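Local coordinates for chemosensory protein (Mamestra brassicae, PDB 1N8U), which probably binds and carries small hydrophobic chemical signals, holding long-chain alcohols such as bromo-dodecanol in a cavity lined by its helices, at residues V27-E32 against E42-L47. Sequence-based numbering, arbitrary orientation.
Sequences VNCVME and ELKEHL. With BDD (bromo-dodecanol), chain C; BDD (bromo-dodecanol), chain B.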
loop_
_atom_site.group_PDB
_atom_site.type_symbol
_atom_site.label_atom_id
_atom_site.label_comp_id
_atom_site.label_asym_id
_atom_site.label_seq_id
_atom_site.Cartn_x
_atom_site.Cartn_y
_atom_site.Cartn_z
ATOM N N VAL A 27 -1.854 7.575 3.212
ATOM C CA VAL A 27 -3.187 7.026 3.334
ATOM C C VAL A 27 -4.216 8.006 2.769
ATOM O O VAL A 27 -5.066 7.624 1.954
ATOM C CB VAL A 27 -3.481 6.672 4.772
ATOM C CG1 VAL A 27 -4.953 6.391 4.967
ATOM C CG2 VAL A 27 -2.586 5.508 5.210
ATOM N N ASN A 28 -4.117 9.273 3.174
ATOM C CA ASN A 28 -5.042 10.305 2.684
ATOM C C ASN A 28 -4.929 10.509 1.162
ATOM O O ASN A 28 -5.939 10.699 0.493
ATOM C CB ASN A 28 -4.831 11.648 3.419
ATOM C CG ASN A 28 -5.271 11.618 4.887
ATOM O OD1 ASN A 28 -4.846 12.468 5.690
ATOM N ND2 ASN A 28 -6.137 10.701 5.230
ATOM N N CYS A 29 -3.719 10.455 0.610
ATOM C CA CYS A 29 -3.530 10.509 -0.851
ATOM C C CYS A 29 -4.319 9.388 -1.578
ATOM O O CYS A 29 -5.105 9.626 -2.499
ATOM C CB CYS A 29 -2.025 10.406 -1.176
ATOM S SG CYS A 29 -1.617 9.989 -2.889
ATOM N N VAL A 30 -4.128 8.158 -1.132
ATOM C CA VAL A 30 -4.705 7.000 -1.789
ATOM C C VAL A 30 -6.225 6.930 -1.547
ATOM O O VAL A 30 -6.977 6.401 -2.370
ATOM C CB VAL A 30 -3.914 5.749 -1.285
ATOM C CG1 VAL A 30 -4.656 4.494 -1.423
ATOM C CG2 VAL A 30 -2.572 5.689 -1.993
ATOM N N MET A 31 -6.666 7.469 -0.424
ATOM C CA MET A 31 -8.099 7.498 -0.075
ATOM C C MET A 31 -8.791 8.746 -0.602
ATOM O O MET A 31 -9.986 8.997 -0.283
ATOM C CB MET A 31 -8.293 7.413 1.435
ATOM C CG MET A 31 -7.940 6.082 2.087
ATOM S SD MET A 31 -8.843 4.679 1.338
ATOM C CE MET A 31 -10.588 5.135 1.726
ATOM N N GLU A 32 -8.035 9.567 -1.354
ATOM C CA GLU A 32 -8.542 10.760 -2.040
ATOM C C GLU A 32 -9.127 11.845 -1.108
ATOM O O GLU A 32 -10.182 12.446 -1.391
ATOM C CB GLU A 32 -9.518 10.366 -3.163
ATOM C CG GLU A 32 -8.996 9.183 -3.970
ATOM C CD GLU A 32 -9.796 8.851 -5.216
ATOM O OE1 GLU A 32 -9.869 9.691 -6.136
ATOM O OE2 GLU A 32 -10.326 7.715 -5.296
ATOM N N GLU A 42 2.088 7.984 -7.728
ATOM C CA GLU A 42 2.456 6.828 -8.521
ATOM C C GLU A 42 1.835 5.573 -7.907
ATOM O O GLU A 42 1.390 4.677 -8.636
ATOM C CB GLU A 42 3.980 6.721 -8.594
ATOM C CG GLU A 42 4.481 5.778 -9.662
ATOM C CD GLU A 42 4.469 6.386 -11.035
ATOM O OE1 GLU A 42 4.644 7.623 -11.187
ATOM O OE2 GLU A 42 4.294 5.616 -11.976
ATOM N N LEU A 43 1.798 5.496 -6.575
ATOM C CA LEU A 43 1.112 4.385 -5.908
ATOM C C LEU A 43 -0.399 4.379 -6.180
ATOM O O LEU A 43 -0.991 3.340 -6.510
ATOM C CB LEU A 43 1.332 4.420 -4.400
ATOM C CG LEU A 43 0.603 3.365 -3.568
ATOM C CD1 LEU A 43 1.008 1.900 -3.900
ATOM C CD2 LEU A 43 0.869 3.660 -2.092
ATOM N N LYS A 44 -1.025 5.528 -6.001
ATOM C CA LYS A 44 -2.474 5.643 -6.221
ATOM C C LYS A 44 -2.871 5.195 -7.628
ATOM O O LYS A 44 -3.916 4.540 -7.811
ATOM C CB LYS A 44 -2.973 7.075 -5.968
ATOM C CG LYS A 44 -4.515 7.197 -5.921
ATOM C CD LYS A 44 -4.998 8.653 -5.783
ATOM C CE LYS A 44 -4.135 9.588 -6.543
ATOM N NZ LYS A 44 -4.611 11.001 -6.403
ATOM N N GLU A 45 -2.034 5.515 -8.613
ATOM C CA GLU A 45 -2.368 5.211 -9.999
ATOM C C GLU A 45 -2.125 3.753 -10.389
ATOM O O GLU A 45 -2.564 3.328 -11.442
ATOM C CB GLU A 45 -1.635 6.165 -10.946
ATOM C CG GLU A 45 -2.236 7.562 -10.868
ATOM C CD GLU A 45 -1.347 8.676 -11.413
ATOM O OE1 GLU A 45 -0.230 8.417 -11.917
ATOM O OE2 GLU A 45 -1.768 9.829 -11.298
ATOM N N HIS A 46 -1.444 2.984 -9.550
ATOM C CA HIS A 46 -1.214 1.587 -9.915
ATOM C C HIS A 46 -1.750 0.576 -8.910
ATOM O O HIS A 46 -1.666 -0.639 -9.136
ATOM C CB HIS A 46 0.278 1.368 -10.169
ATOM C CG HIS A 46 0.801 2.164 -11.327
ATOM N ND1 HIS A 46 1.476 3.358 -11.163
ATOM C CD2 HIS A 46 0.652 1.998 -12.662
ATOM C CE1 HIS A 46 1.778 3.851 -12.352
ATOM N NE2 HIS A 46 1.300 3.039 -13.277
ATOM N N LEU A 47 -2.336 1.053 -7.821
ATOM C CA LEU A 47 -2.745 0.132 -6.752
ATOM C C LEU A 47 -3.874 -0.797 -7.184
ATOM O O LEU A 47 -3.816 -2.028 -6.964
ATOM C CB LEU A 47 -3.149 0.931 -5.514
ATOM C CG LEU A 47 -3.637 0.129 -4.303
ATOM C CD1 LEU A 47 -2.644 -0.944 -3.903
ATOM C CD2 LEU A 47 -3.878 1.120 -3.115
HETATM O O1 BDD C . -1.687 -8.534 -4.144
HETATM C C1 BDD C . -1.007 -7.342 -4.508
HETATM C C2 BDD C . -1.595 -6.169 -3.732
HETATM C C3 BDD C . -0.546 -5.404 -2.967
HETATM C C4 BDD C . -0.525 -3.966 -3.411
HETATM C C5 BDD C . 0.577 -3.764 -4.417
HETATM C C6 BDD C . 1.022 -2.326 -4.302
HETATM C C7 BDD C . 1.406 -1.847 -5.664
HETATM C C8 BDD C . 2.795 -1.313 -5.676
HETATM C C9 BDD C . 2.974 -0.712 -7.034
HETATM C C10 BDD C . 4.115 0.275 -7.039
HETATM C C11 BDD C . 3.604 1.654 -7.447
HETATM C C12 BDD C . 4.803 2.532 -7.767
HETATM BR BR BDD C . 4.916 3.674 -6.666
HETATM O O1 BDD B . 8.373 2.340 -5.818
HETATM C C1 BDD B . 7.276 1.962 -4.979
HETATM C C2 BDD B . 6.473 3.216 -4.662
HETATM C C3 BDD B . 5.792 3.156 -3.306
HETATM C C4 BDD B . 5.951 4.471 -2.614
HETATM C C5 BDD B . 4.851 4.734 -1.590
HETATM C C6 BDD B . 4.990 3.881 -0.344
HETATM C C7 BDD B . 4.076 4.397 0.765
HETATM C C8 BDD B . 3.826 3.366 1.856
HETATM C C9 BDD B . 2.729 3.860 2.794
HETATM C C10 BDD B . 1.356 3.401 2.348
HETATM C C11 BDD B . 0.320 3.399 3.459
HETATM C C12 BDD B . -1.071 2.971 3.000
HETATM BR BR BDD B . -1.539 3.902 1.816
HETATM O O HOH W 1 -5.464 12.121 -3.672
#
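Lys44 lies against the C-terminal turn of helix 20-30 and illustrates how a lysine can serve as both an apolar and a polar element of one helix-helix contact. Its CB lies beside Val30 CG2 and, a little farther off, the sulfur of Cys29, which is disulfide-bonded to Cys36; CG rests 4.1 Å from Val30 CA. With chi1 and chi2 extended, CD comes within 3.4 Å of Cys29 O; the bend at chi3 (36°) then directs CE, which stays beside that carbonyl, and NZ. NZ reaches the carbonyl through a water, 3.1 Å from NZ and 2.8 Å from Cys29 O. The same oxygen accepts the backbone N-H of Glu32, whose positive phi completes a Schellman motif; the carboxylate of Glu32 makes a salt bridge to Lys87. Deeper in, Val30 splits its methyls: CG1 meets Leu47 CD2 at 3.9 Å, the side chains nearly perpendicular, while CG2 meets Leu43 CD2 at 4.0 Å. Leu43 CD1 and Leu47 CD1 face the bromo-dodecanol of chain C. Replacing Leu43 with an alanine is likely to leave Val30 CG2 without its partner and open a gap beside that ligand's alkyl tail. The chemistry thus grades from a water-bridged polar edge to an aliphatic interior, consistent with a pocket holding alkyl chains by dispersion and hydrophobic burial.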